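Local coordinates for protein putative mandelate racemase (Bordetella bronchiseptica, PDB 3OZY) that is of unknown function but belongs to the enolase superfamily, binds magnesium and may act on acid sugars related to m-xylarate, at residues 6-11 with 38-43; 15-20 with 31-36; 139-144 with 346-351. All blocks are in the same frame, centred on the assembly; numbering follows the deposited sequence.

Contact 1. Residues 6-11 with 38-43; sequences TEVKAH and VEVRTD
Strands 6-11 and 38-42 run antiparallel, their axes 4.7 Å apart at closest and 164° between directions, with Glu7-Arg41 and Lys9-Glu39 as hydrogen-bonded pairs. Beyond them the ladder slips: Thr6 N also bonds to Arg41 O, so Thr6 and Glu7 together face Arg41 in a classic beta bulge. Val8, Ala10, Val38 and Val40 share the face that packs on helices 58-73 and 102-122. The other face is polar. Glu39 has CG anti to the backbone N (chi1 -175°), and its extended chain carries the carboxylate to the tip of His11. There His11 NE2 donates to Glu39 OE1 at 2.8 Å, ring and carboxylate only 20° from coplanar. The second oxygen, Glu39 OE2, is met from above the carboxylate plane by Arg41 NE at 2.9 Å. Arg41 runs alongside Glu7, and its NH1 reaches Glu7 OE2 at 3.0 Å, the two flat groups standing nearly perpendicular. Over the centre of the guanidinium lies the methylene Lys9 CD, 3.8 Å above its plane. The bend at chi3 of Lys9 leaves its NZ 3.4 Å from Arg41 NH2, two cations side by side. The carboxylates of Glu7 and Glu39 plausibly offset that repulsion, and Glu39, gripped at both oxygens, would be expected to stay ionised and to favour a protonated His11.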
ATOM      1  N   THR A   6     -23.117   5.209  14.736  1.00 11.96           N
ATOM      2  CA  THR A   6     -23.911   3.985  14.792  1.00 13.61           C
ATOM      3  C   THR A   6     -23.644   3.039  13.615  1.00 11.84           C
ATOM      4  O   THR A   6     -23.715   1.820  13.766  1.00 14.37           O
ATOM      5  CB  THR A   6     -25.417   4.303  14.852  1.00 14.39           C
ATOM      6  OG1 THR A   6     -25.745   5.249  13.829  1.00 15.37           O
ATOM      7  CG2 THR A   6     -25.780   4.898  16.205  1.00 16.69           C
ATOM      8  N   GLU A   7     -23.330   3.598  12.448  1.00 13.49           N
ATOM      9  CA  GLU A   7     -23.085   2.785  11.259  1.00 12.16           C
ATOM     10  C   GLU A   7     -22.068   3.448  10.348  1.00 11.84           C
ATOM     11  O   GLU A   7     -22.025   4.674  10.240  1.00 12.02           O
ATOM     12  CB  GLU A   7     -24.366   2.600  10.446  1.00 16.73           C
ATOM     13  CG  GLU A   7     -25.557   2.043  11.186  1.00 20.36           C
ATOM     14  CD  GLU A   7     -26.769   1.952  10.276  1.00 21.53           C
ATOM     15  OE1 GLU A   7     -26.664   1.279   9.231  1.00 24.43           O
ATOM     16  OE2 GLU A   7     -27.812   2.562  10.596  1.00 27.45           O
ATOM     17  N   VAL A   8     -21.261   2.621   9.693  1.00 11.58           N
ATOM     18  CA  VAL A   8     -20.382   3.077   8.621  1.00  9.61           C
ATOM     19  C   VAL A   8     -20.712   2.239   7.390  1.00 10.17           C
ATOM     20  O   VAL A   8     -20.447   1.035   7.362  1.00 13.22           O
ATOM     21  CB  VAL A   8     -18.894   2.936   9.002  1.00 12.04           C
ATOM     22  CG1 VAL A   8     -18.016   3.385   7.847  1.00 13.35           C
ATOM     23  CG2 VAL A   8     -18.587   3.746  10.262  1.00 12.10           C
ATOM     24  N   LYS A   9     -21.323   2.878   6.395  1.00 10.94           N
ATOM     25  CA  LYS A   9     -21.800   2.186   5.200  1.00 10.55           C
ATOM     26  C   LYS A   9     -20.995   2.580   3.978  1.00  9.68           C
ATOM     27  O   LYS A   9     -20.510   3.707   3.882  1.00 11.62           O
ATOM     28  CB  LYS A   9     -23.274   2.511   4.950  1.00 13.96           C
ATOM     29  CG  LYS A   9     -24.188   2.117   6.097  1.00 14.65           C
ATOM     30  CD  LYS A   9     -25.639   2.467   5.810  1.00 22.46           C
ATOM     31  CE  LYS A   9     -26.207   1.577   4.719  1.00 29.35           C
ATOM     32  NZ  LYS A   9     -27.677   1.761   4.576  1.00 36.61           N
ATOM     33  N   ALA A  10     -20.871   1.649   3.043  1.00  9.31           N
ATOM     34  CA  ALA A  10     -20.171   1.918   1.794  1.00  9.35           C
ATOM     35  C   ALA A  10     -21.042   1.459   0.628  1.00 11.33           C
ATOM     36  O   ALA A  10     -21.185   0.256   0.397  1.00 13.21           O
ATOM     37  CB  ALA A  10     -18.845   1.193   1.790  1.00 10.33           C
ATOM     38  N   HIS A  11     -21.621   2.419  -0.097  1.00 10.01           N
ATOM     39  CA  HIS A  11     -22.510   2.127  -1.229  1.00 10.53           C
ATOM     40  C   HIS A  11     -21.702   2.028  -2.511  1.00  9.78           C
ATOM     41  O   HIS A  11     -21.150   3.019  -2.974  1.00 10.04           O
ATOM     42  CB  HIS A  11     -23.561   3.231  -1.418  1.00 12.18           C
ATOM     43  CG  HIS A  11     -24.375   3.529  -0.197  1.00 13.26           C
ATOM     44  ND1 HIS A  11     -25.595   2.932   0.052  1.00 18.88           N
ATOM     45  CD2 HIS A  11     -24.160   4.383   0.828  1.00 11.76           C
ATOM     46  CE1 HIS A  11     -26.083   3.394   1.190  1.00 17.82           C
ATOM     47  NE2 HIS A  11     -25.231   4.275   1.681  1.00 14.42           N
ATOM     48  N   VAL A  38     -19.474   6.714   0.810  1.00  8.90           N
ATOM     49  CA  VAL A  38     -19.416   6.409   2.232  1.00  9.35           C
ATOM     50  C   VAL A  38     -20.521   7.169   2.944  1.00  8.04           C
ATOM     51  O   VAL A  38     -20.783   8.329   2.630  1.00  9.81           O
ATOM     52  CB  VAL A  38     -18.054   6.817   2.830  1.00  8.68           C
ATOM     53  CG1 VAL A  38     -18.008   6.524   4.337  1.00 10.82           C
ATOM     54  CG2 VAL A  38     -16.922   6.097   2.099  1.00 10.73           C
ATOM     55  N   GLU A  39     -21.171   6.501   3.894  1.00  9.54           N
ATOM     56  CA  GLU A  39     -22.195   7.126   4.718  1.00 11.69           C
ATOM     57  C   GLU A  39     -21.931   6.787   6.180  1.00 11.90           C
ATOM     58  O   GLU A  39     -21.967   5.619   6.567  1.00 12.39           O
ATOM     59  CB  GLU A  39     -23.584   6.640   4.290  1.00 15.50           C
ATOM     60  CG  GLU A  39     -24.726   7.327   5.023  1.00 18.09           C
ATOM     61  CD  GLU A  39     -26.086   6.730   4.698  1.00 16.70           C
ATOM     62  OE1 GLU A  39     -26.177   5.878   3.793  1.00 14.94           O
ATOM     63  OE2 GLU A  39     -27.071   7.116   5.357  1.00 20.38           O
ATOM     64  N   VAL A  40     -21.630   7.801   6.986  1.00 10.77           N
ATOM     65  CA  VAL A  40     -21.436   7.605   8.418  1.00 10.86           C
ATOM     66  C   VAL A  40     -22.659   8.135   9.152  1.00 11.68           C
ATOM     67  O   VAL A  40     -23.012   9.308   9.026  1.00 12.68           O
ATOM     68  CB  VAL A  40     -20.169   8.326   8.927  1.00 11.89           C
ATOM     69  CG1 VAL A  40     -20.072   8.232  10.455  1.00 12.58           C
ATOM     70  CG2 VAL A  40     -18.925   7.741   8.262  1.00 12.00           C
ATOM     71  N   ARG A  41     -23.313   7.254   9.901  1.00 10.55           N
ATOM     72  CA  ARG A  41     -24.527   7.612  10.627  1.00 12.35           C
ATOM     73  C   ARG A  41     -24.257   7.740  12.119  1.00 10.69           C
ATOM     74  O   ARG A  41     -23.336   7.122  12.649  1.00 11.49           O
ATOM     75  CB  ARG A  41     -25.606   6.552  10.406  1.00 13.18           C
ATOM     76  CG  ARG A  41     -26.048   6.407   8.959  1.00 15.30           C
ATOM     77  CD  ARG A  41     -27.086   5.303   8.842  1.00 18.05           C
ATOM     78  NE  ARG A  41     -27.698   5.247   7.518  1.00 24.42           N
ATOM     79  CZ  ARG A  41     -28.680   4.411   7.188  1.00 30.35           C
ATOM     80  NH1 ARG A  41     -29.156   3.558   8.085  1.00 30.82           N
ATOM     81  NH2 ARG A  41     -29.185   4.427   5.963  1.00 29.73           N
ATOM     82  N   THR A  42     -25.080   8.540  12.790  1.00 12.39           N
ATOM     83  CA  THR A  42     -24.967   8.719  14.236  1.00 11.85           C
ATOM     84  C   THR A  42     -26.301   8.489  14.933  1.00 14.25           C
ATOM     85  O   THR A  42     -27.360   8.463  14.299  1.00 15.31           O
ATOM     86  CB  THR A  42     -24.501  10.135  14.614  1.00 12.33           C
ATOM     87  OG1 THR A  42     -25.394  11.104  14.054  1.00 14.07           O
ATOM     88  CG2 THR A  42     -23.071  10.393  14.127  1.00 12.80           C
ATOM     89  N   ASP A  43     -26.234   8.352  16.251  1.00 14.24           N
ATOM     90  CA  ASP A  43     -27.427   8.119  17.059  1.00 14.21           C
ATOM     91  C   ASP A  43     -28.471   9.229  16.940  1.00 17.93           C
ATOM     92  O   ASP A  43     -29.669   8.959  17.006  1.00 22.03           O
ATOM     93  CB  ASP A  43     -27.060   7.841  18.526  1.00 16.82           C
ATOM     94  CG  ASP A  43     -26.172   8.921  19.149  1.00 18.15           C
ATOM     95  OD1 ASP A  43     -25.714   9.850  18.443  1.00 15.43           O
ATOM     96  OD2 ASP A  43     -25.931   8.829  20.372  1.00 21.72           O
TER

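Contact 2. Residues 15-20 with 31-36; sequences TPIPER and LNRQMI
Arg33 leaves its strand with CG anti to the carbonyl carbon (chi1 -60°) and then coils, bent the same way at chi2 (-51°) and chi3 (-62°). Its CB lies 3.5 Å from Thr15 OG1. One carbon further, Arg33 CG touches Ile17 CD1 at 3.8 Å, and Arg33 CD meets the same methyl, so that Ile17 crosses the coil obliquely and reaches its aliphatic part with the end of its longer branch. The guanidinium then turns away from segment 15-20, where NH1 forms a salt bridge with Asp331; the side chain comes within about 11 Å of a bound magnesium ion. At the backbone of the same residue, Arg33 O holds two donors from Thr15. Thr15 OG1 gives its proton to Arg33 O at 2.8 Å, in the carbonyl plane and on a lone pair, while Thr15 N donates to Arg33 O at 2.9 Å from above that plane. The return bond, from Arg33 N to Thr15 O, is weak, and past it direct backbone hydrogen bonds give way to water bridges, although Ile17 still packs on Leu31. One water accepts from Ile17 N at 3.0 Å and is also hydrogen-bonded to Asn32 OD1 at 2.9 Å; Asn32 ND2 is turned to Pro379 O. A second water bridges Ile17 O and Leu31 O, 2.7 Å from the latter. Such a pair of antiparallel strands, loosening toward the loop that joins them, fits the enolase superfamily, whose N-terminal capping domain closes over the mouth of the barrel.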
ATOM      1  N   THR A  15     -21.545   3.737 -13.036  1.00  8.06           N
ATOM      2  CA  THR A  15     -22.224   4.482 -14.098  1.00  8.99           C
ATOM      3  C   THR A  15     -21.545   4.181 -15.429  1.00  9.48           C
ATOM      4  O   THR A  15     -20.324   4.044 -15.495  1.00  9.40           O
ATOM      5  CB  THR A  15     -22.227   6.006 -13.834  1.00  9.77           C
ATOM      6  OG1 THR A  15     -20.881   6.511 -13.842  1.00  8.89           O
ATOM      7  CG2 THR A  15     -22.871   6.325 -12.496  1.00 11.10           C
ATOM      8  N   PRO A  16     -22.333   4.076 -16.508  1.00  8.85           N
ATOM      9  CA  PRO A  16     -21.762   3.639 -17.785  1.00  8.88           C
ATOM     10  C   PRO A  16     -21.073   4.764 -18.553  1.00  7.19           C
ATOM     11  O   PRO A  16     -21.250   5.943 -18.244  1.00  8.25           O
ATOM     12  CB  PRO A  16     -22.987   3.130 -18.553  1.00 10.26           C
ATOM     13  CG  PRO A  16     -24.130   3.914 -17.999  1.00 10.13           C
ATOM     14  CD  PRO A  16     -23.804   4.164 -16.543  1.00 10.84           C
ATOM     15  N   ILE A  17     -20.283   4.379 -19.544  1.00  7.58           N
ATOM     16  CA  ILE A  17     -19.622   5.320 -20.438  1.00  8.27           C
ATOM     17  C   ILE A  17     -19.917   4.867 -21.864  1.00  8.51           C
ATOM     18  O   ILE A  17     -19.648   3.724 -22.202  1.00  9.32           O
ATOM     19  CB  ILE A  17     -18.079   5.328 -20.250  1.00  8.18           C
ATOM     20  CG1 ILE A  17     -17.679   5.597 -18.789  1.00  8.77           C
ATOM     21  CG2 ILE A  17     -17.450   6.373 -21.174  1.00  9.08           C
ATOM     22  CD1 ILE A  17     -16.162   5.414 -18.527  1.00  8.33           C
ATOM     23  N   PRO A  18     -20.479   5.754 -22.706  1.00  8.48           N
ATOM     24  CA  PRO A  18     -20.666   5.350 -24.105  1.00  9.44           C
ATOM     25  C   PRO A  18     -19.337   4.901 -24.698  1.00  9.91           C
ATOM     26  O   PRO A  18     -18.311   5.522 -24.414  1.00  8.58           O
ATOM     27  CB  PRO A  18     -21.161   6.638 -24.773  1.00 10.56           C
ATOM     28  CG  PRO A  18     -21.856   7.376 -23.671  1.00 10.24           C
ATOM     29  CD  PRO A  18     -21.010   7.104 -22.444  1.00  9.75           C
ATOM     30  N   GLU A  19     -19.353   3.834 -25.490  1.00  8.57           N
ATOM     31  CA  GLU A  19     -18.135   3.244 -26.022  1.00  9.78           C
ATOM     32  C   GLU A  19     -17.195   4.285 -26.627  1.00  9.51           C
ATOM     33  O   GLU A  19     -15.987   4.255 -26.372  1.00  9.99           O
ATOM     34  CB  GLU A  19     -18.481   2.168 -27.059  1.00 11.59           C
ATOM     35  CG  GLU A  19     -17.368   1.175 -27.349  1.00 13.90           C
ATOM     36  CD  GLU A  19     -16.464   1.588 -28.498  1.00 16.44           C
ATOM     37  OE1 GLU A  19     -16.825   2.496 -29.280  1.00 15.03           O
ATOM     38  OE2 GLU A  19     -15.381   0.978 -28.628  1.00 19.27           O
ATOM     39  N   ARG A  20     -17.737   5.204 -27.425  1.00  8.84           N
ATOM     40  CA  ARG A  20     -16.900   6.189 -28.105  1.00  8.96           C
ATOM     41  C   ARG A  20     -16.275   7.204 -27.151  1.00  8.11           C
ATOM     42  O   ARG A  20     -15.278   7.850 -27.491  1.00  9.51           O
ATOM     43  CB  ARG A  20     -17.722   6.931 -29.159  1.00  9.43           C
ATOM     44  CG  ARG A  20     -18.721   7.901 -28.572  1.00  9.14           C
ATOM     45  CD  ARG A  20     -19.726   8.358 -29.621  1.00  9.70           C
ATOM     46  NE  ARG A  20     -20.709   9.252 -29.034  1.00 10.68           N
ATOM     47  CZ  ARG A  20     -21.770   8.837 -28.355  1.00  9.83           C
ATOM     48  NH1 ARG A  20     -22.616   9.721 -27.847  1.00 14.14           N
ATOM     49  NH2 ARG A  20     -21.985   7.535 -28.186  1.00 10.83           N
ATOM     50  N   LEU A  31     -13.924   2.173 -18.551  1.00  8.30           N
ATOM     51  CA  LEU A  31     -15.061   1.333 -18.918  1.00  7.70           C
ATOM     52  C   LEU A  31     -16.355   1.777 -18.236  1.00  8.98           C
ATOM     53  O   LEU A  31     -17.400   1.896 -18.885  1.00  8.97           O
ATOM     54  CB  LEU A  31     -14.754  -0.131 -18.582  1.00  9.20           C
ATOM     55  CG  LEU A  31     -13.495  -0.717 -19.236  1.00  8.23           C
ATOM     56  CD1 LEU A  31     -13.188  -2.117 -18.692  1.00 11.48           C
ATOM     57  CD2 LEU A  31     -13.594  -0.719 -20.765  1.00 11.75           C
ATOM     58  N   ASN A  32     -16.293   2.010 -16.928  1.00  8.19           N
ATOM     59  CA  ASN A  32     -17.431   2.524 -16.170  1.00  8.74           C
ATOM     60  C   ASN A  32     -16.897   3.434 -15.089  1.00  7.91           C
ATOM     61  O   ASN A  32     -15.897   3.093 -14.461  1.00 10.61           O
ATOM     62  CB  ASN A  32     -18.239   1.389 -15.528  1.00  9.27           C
ATOM     63  CG  ASN A  32     -18.882   0.483 -16.552  1.00  9.85           C
ATOM     64  OD1 ASN A  32     -19.966   0.787 -17.076  1.00  9.92           O
ATOM     65  ND2 ASN A  32     -18.225  -0.633 -16.853  1.00  9.83           N
ATOM     66  N   ARG A  33     -17.521   4.589 -14.883  1.00  7.71           N
ATOM     67  CA  ARG A  33     -17.112   5.466 -13.792  1.00  7.30           C
ATOM     68  C   ARG A  33     -17.791   5.007 -12.507  1.00  9.43           C
ATOM     69  O   ARG A  33     -19.021   4.975 -12.401  1.00  8.96           O
ATOM     70  CB  ARG A  33     -17.410   6.937 -14.108  1.00  7.63           C
ATOM     71  CG  ARG A  33     -16.691   7.475 -15.370  1.00  7.19           C
ATOM     72  CD  ARG A  33     -15.165   7.202 -15.370  1.00  7.10           C
ATOM     73  NE  ARG A  33     -14.484   7.866 -14.257  1.00  8.24           N
ATOM     74  CZ  ARG A  33     -14.040   9.117 -14.281  1.00  7.78           C
ATOM     75  NH1 ARG A  33     -14.164   9.871 -15.366  1.00  8.89           N
ATOM     76  NH2 ARG A  33     -13.449   9.618 -13.206  1.00  8.12           N
ATOM     77  N   GLN A  34     -16.973   4.621 -11.536  1.00  7.73           N
ATOM     78  CA  GLN A  34     -17.470   4.002 -10.319  1.00  7.21           C
ATOM     79  C   GLN A  34     -17.009   4.761  -9.086  1.00  8.06           C
ATOM     80  O   GLN A  34     -16.090   5.584  -9.147  1.00  8.59           O
ATOM     81  CB  GLN A  34     -16.975   2.555 -10.234  1.00  8.30           C
ATOM     82  CG  GLN A  34     -17.348   1.726 -11.462  1.00  8.43           C
ATOM     83  CD  GLN A  34     -17.055   0.242 -11.311  1.00  9.40           C
ATOM     84  OE1 GLN A  34     -16.140  -0.171 -10.590  1.00 10.11           O
ATOM     85  NE2 GLN A  34     -17.830  -0.574 -12.008  1.00  9.34           N
ATOM     86  N   MET A  35     -17.647   4.457  -7.961  1.00  8.33           N
ATOM     87  CA  MET A  35     -17.227   5.001  -6.677  1.00  7.55           C
ATOM     88  C   MET A  35     -17.871   4.218  -5.557  1.00  8.33           C
ATOM     89  O   MET A  35     -18.833   3.466  -5.763  1.00  9.14           O
ATOM     90  CB  MET A  35     -17.651   6.466  -6.534  1.00  8.54           C
ATOM     91  CG  MET A  35     -19.161   6.653  -6.374  1.00  9.84           C
ATOM     92  SD  MET A  35     -19.672   8.377  -6.231  1.00  9.30           S
ATOM     93  CE  MET A  35     -18.992   8.776  -4.620  1.00  8.75           C
ATOM     94  N   ILE A  36     -17.307   4.386  -4.369  1.00  8.04           N
ATOM     95  CA  ILE A  36     -18.011   4.095  -3.133  1.00  7.77           C
ATOM     96  C   ILE A  36     -18.506   5.407  -2.550  1.00  8.19           C
ATOM     97  O   ILE A  36     -17.735   6.354  -2.392  1.00  8.37           O
ATOM     98  CB  ILE A  36     -17.071   3.458  -2.091  1.00  8.09           C
ATOM     99  CG1 ILE A  36     -16.708   2.029  -2.480  1.00  9.82           C
ATOM    100  CG2 ILE A  36     -17.707   3.501  -0.699  1.00 11.17           C
ATOM    101  CD1 ILE A  36     -17.859   1.036  -2.360  1.00 11.26           C
TER
HETATM  102  O   HOH W   1     -20.359   1.444 -19.840  1.00  9.49           O
HETATM  103  O   HOH W   2     -17.797   1.795 -21.556  1.00 14.20           O

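Contact 3. Residues 139-144 with 346-351; sequences VRAYAS and LKLENG
No ring or guanidinium presents a face to the opposing segment here; the flat groups that meet are peptide units, joined N-H to C=O. Ala141 N donates to Gly351 O at 3.2 Å, nearly straight at the hydrogen (171°) and almost along the C=O axis. The setting is the beta-alpha barrel of the enolase superfamily. Strand 139-146 pairs in parallel with strands 169-173 and 328-331, while the loop 346-351 leads into the short strand 352-353, which joins strand 139-146 antiparallel through a backbone bond between Val139 and Val353. Gly351, the last loop residue before that strand, has a positive phi (83°), a conformation that by itself favours glycine. Its carbonyl oxygen takes a second donor, a water 2.7 Å from Gly351 O that also donates to Ala141 O at 2.6 Å. That water links the carbonyl of Ala141 to the oxygen its own N-H already holds, and one loop atom is tied to both ends of a single strand residue. The side chain of Arg140 nears the loop at CG, 4.2 Å from Gly351 O; its extended chain then leads away, and NE is hydrogen-bonded to Thr168 OG1. The apolar part of the contact is small. Ala141 aims its methyl at the loop, and Leu348 swings its end inward until one branch meets it, Leu348 CD2 lying 4.3 Å from Ala141 CB.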
ATOM      1  N   VAL A 139     -11.330  29.823  -7.364  1.00  9.18           N
ATOM      2  CA  VAL A 139     -10.194  28.935  -7.551  1.00  9.47           C
ATOM      3  C   VAL A 139      -9.994  28.612  -9.035  1.00  8.04           C
ATOM      4  O   VAL A 139     -10.897  28.090  -9.687  1.00  9.01           O
ATOM      5  CB  VAL A 139     -10.431  27.629  -6.754  1.00  9.35           C
ATOM      6  CG1 VAL A 139      -9.388  26.566  -7.098  1.00 10.71           C
ATOM      7  CG2 VAL A 139     -10.451  27.917  -5.255  1.00 10.63           C
ATOM      8  N   ARG A 140      -8.815  28.920  -9.567  1.00  8.23           N
ATOM      9  CA  ARG A 140      -8.531  28.629 -10.970  1.00 10.00           C
ATOM     10  C   ARG A 140      -8.502  27.126 -11.241  1.00  9.44           C
ATOM     11  O   ARG A 140      -7.763  26.381 -10.580  1.00  8.92           O
ATOM     12  CB  ARG A 140      -7.202  29.252 -11.388  1.00 10.47           C
ATOM     13  CG  ARG A 140      -6.893  29.030 -12.852  1.00 11.42           C
ATOM     14  CD  ARG A 140      -5.427  29.225 -13.124  1.00 27.76           C
ATOM     15  NE  ARG A 140      -5.176  29.464 -14.539  1.00 21.76           N
ATOM     16  CZ  ARG A 140      -3.990  29.784 -15.026  1.00 17.71           C
ATOM     17  NH1 ARG A 140      -2.956  29.897 -14.200  1.00 35.74           N
ATOM     18  NH2 ARG A 140      -3.834  29.994 -16.328  1.00 27.50           N
ATOM     19  N   ALA A 141      -9.310  26.689 -12.206  1.00  8.44           N
ATOM     20  CA  ALA A 141      -9.441  25.271 -12.544  1.00  8.18           C
ATOM     21  C   ALA A 141      -8.748  24.932 -13.856  1.00  8.19           C
ATOM     22  O   ALA A 141      -8.492  25.808 -14.696  1.00  9.08           O
ATOM     23  CB  ALA A 141     -10.914  24.873 -12.626  1.00  8.09           C
ATOM     24  N   TYR A 142      -8.444  23.657 -14.040  1.00  6.49           N
ATOM     25  CA  TYR A 142      -7.969  23.179 -15.322  1.00  7.48           C
ATOM     26  C   TYR A 142      -8.811  22.010 -15.787  1.00  6.39           C
ATOM     27  O   TYR A 142      -9.317  21.233 -14.976  1.00  7.39           O
ATOM     28  CB  TYR A 142      -6.485  22.812 -15.284  1.00  7.03           C
ATOM     29  CG  TYR A 142      -6.077  21.529 -14.568  1.00  6.87           C
ATOM     30  CD1 TYR A 142      -6.104  20.299 -15.225  1.00  7.40           C
ATOM     31  CD2 TYR A 142      -5.571  21.563 -13.265  1.00  5.96           C
ATOM     32  CE1 TYR A 142      -5.670  19.135 -14.597  1.00  6.37           C
ATOM     33  CE2 TYR A 142      -5.149  20.403 -12.625  1.00  7.14           C
ATOM     34  CZ  TYR A 142      -5.196  19.194 -13.295  1.00  6.17           C
ATOM     35  OH  TYR A 142      -4.760  18.022 -12.687  1.00  7.34           O
ATOM     36  N   ALA A 143      -8.937  21.882 -17.104  1.00  7.77           N
ATOM     37  CA  ALA A 143      -9.733  20.824 -17.708  1.00  6.81           C
ATOM     38  C   ALA A 143      -8.914  19.543 -17.749  1.00  6.84           C
ATOM     39  O   ALA A 143      -7.855  19.494 -18.380  1.00  7.69           O
ATOM     40  CB  ALA A 143     -10.165  21.231 -19.123  1.00  7.96           C
ATOM     41  N   SER A 144      -9.422  18.508 -17.087  1.00  6.82           N
ATOM     42  CA  SER A 144      -8.719  17.244 -16.967  1.00  6.81           C
ATOM     43  C   SER A 144      -9.521  16.143 -17.669  1.00  7.38           C
ATOM     44  O   SER A 144     -10.614  15.824 -17.207  1.00  7.53           O
ATOM     45  CB  SER A 144      -8.576  16.919 -15.475  1.00  8.27           C
ATOM     46  OG  SER A 144      -7.840  15.728 -15.277  1.00  7.60           O
ATOM     47  N   LEU A 346     -20.333  22.152 -12.146  1.00 15.98           N
ATOM     48  CA  LEU A 346     -19.317  23.046 -12.706  1.00 15.55           C
ATOM     49  C   LEU A 346     -19.913  24.403 -13.059  1.00 19.91           C
ATOM     50  O   LEU A 346     -20.908  24.484 -13.784  1.00 20.33           O
ATOM     51  CB  LEU A 346     -18.675  22.448 -13.963  1.00 13.29           C
ATOM     52  CG  LEU A 346     -17.636  23.301 -14.703  1.00 13.44           C
ATOM     53  CD1 LEU A 346     -16.400  23.567 -13.846  1.00 14.19           C
ATOM     54  CD2 LEU A 346     -17.242  22.628 -16.006  1.00 16.34           C
ATOM     55  N   LYS A 347     -19.293  25.461 -12.551  1.00 16.28           N
ATOM     56  CA  LYS A 347     -19.630  26.827 -12.944  1.00 16.26           C
ATOM     57  C   LYS A 347     -18.362  27.669 -12.980  1.00 17.19           C
ATOM     58  O   LYS A 347     -17.780  27.975 -11.932  1.00 18.20           O
ATOM     59  CB  LYS A 347     -20.645  27.438 -11.975  1.00 19.88           C
ATOM     60  CG  LYS A 347     -21.094  28.841 -12.358  1.00 30.47           C
ATOM     61  CD  LYS A 347     -22.035  29.424 -11.315  1.00 41.12           C
ATOM     62  CE  LYS A 347     -23.271  28.555 -11.134  1.00 53.34           C
ATOM     63  NZ  LYS A 347     -24.080  28.455 -12.384  1.00 59.18           N
ATOM     64  N   LEU A 348     -17.925  28.023 -14.184  1.00 17.12           N
ATOM     65  CA  LEU A 348     -16.727  28.840 -14.367  1.00 17.19           C
ATOM     66  C   LEU A 348     -17.052  30.312 -14.539  1.00 22.31           C
ATOM     67  O   LEU A 348     -17.892  30.681 -15.357  1.00 23.57           O
ATOM     68  CB  LEU A 348     -15.924  28.377 -15.585  1.00 17.66           C
ATOM     69  CG  LEU A 348     -15.158  27.061 -15.498  1.00 14.94           C
ATOM     70  CD1 LEU A 348     -14.601  26.662 -16.858  1.00 17.10           C
ATOM     71  CD2 LEU A 348     -14.036  27.117 -14.454  1.00 13.88           C
ATOM     72  N   GLU A 349     -16.370  31.147 -13.767  1.00 17.20           N
ATOM     73  CA  GLU A 349     -16.411  32.594 -13.940  1.00 19.94           C
ATOM     74  C   GLU A 349     -14.988  33.113 -14.039  1.00 20.13           C
ATOM     75  O   GLU A 349     -14.224  33.033 -13.077  1.00 17.41           O
ATOM     76  CB  GLU A 349     -17.117  33.255 -12.757  1.00 23.69           C
ATOM     77  CG  GLU A 349     -18.611  32.989 -12.707  1.00 41.77           C
ATOM     78  CD  GLU A 349     -19.362  33.705 -13.815  1.00 53.59           C
ATOM     79  OE1 GLU A 349     -19.364  34.955 -13.819  1.00 69.17           O
ATOM     80  OE2 GLU A 349     -19.952  33.019 -14.677  1.00 54.76           O
ATOM     81  N   ASN A 350     -14.633  33.643 -15.204  1.00 19.06           N
ATOM     82  CA  ASN A 350     -13.270  34.097 -15.442  1.00 21.00           C
ATOM     83  C   ASN A 350     -12.271  32.994 -15.106  1.00 15.48           C
ATOM     84  O   ASN A 350     -11.195  33.259 -14.577  1.00 17.49           O
ATOM     85  CB  ASN A 350     -12.968  35.351 -14.624  1.00 25.72           C
ATOM     86  CG  ASN A 350     -13.878  36.511 -14.983  1.00 38.29           C
ATOM     87  OD1 ASN A 350     -13.968  36.906 -16.146  1.00 40.29           O
ATOM     88  ND2 ASN A 350     -14.556  37.063 -13.984  1.00 38.57           N
ATOM     89  N   GLY A 351     -12.649  31.759 -15.422  1.00 15.23           N
ATOM     90  CA  GLY A 351     -11.770  30.614 -15.249  1.00 12.61           C
ATOM     91  C   GLY A 351     -11.745  30.032 -13.846  1.00 11.28           C
ATOM     92  O   GLY A 351     -11.008  29.074 -13.589  1.00 10.53           O
TER
HETATM   93  O   HOH W   3      -9.388  28.164 -15.499  1.00 11.58           O

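Overall arrangement
From the N terminus, strand 5-16 supplies the first segment of contact 1 and then that of contact 2. The chain turns back through the small hairpin 24-29, and strand 32-42 closes contact 2 first and contact 1 afterwards, so the shorter loop sits within the longer. The two centres are 25 Å apart on one ladder, joined where Ala10 packs on Ile36. Contact 3 follows in series and crosses neither: it opens on strand 139-146 and closes some 200 residues later, after the last of the eight parallel barrel strands. Its nearest atoms are about 7 Å from contact 2, which lies where the N-terminal domain meets the barrel, next to strand 328-331, the neighbour of strand 139-146.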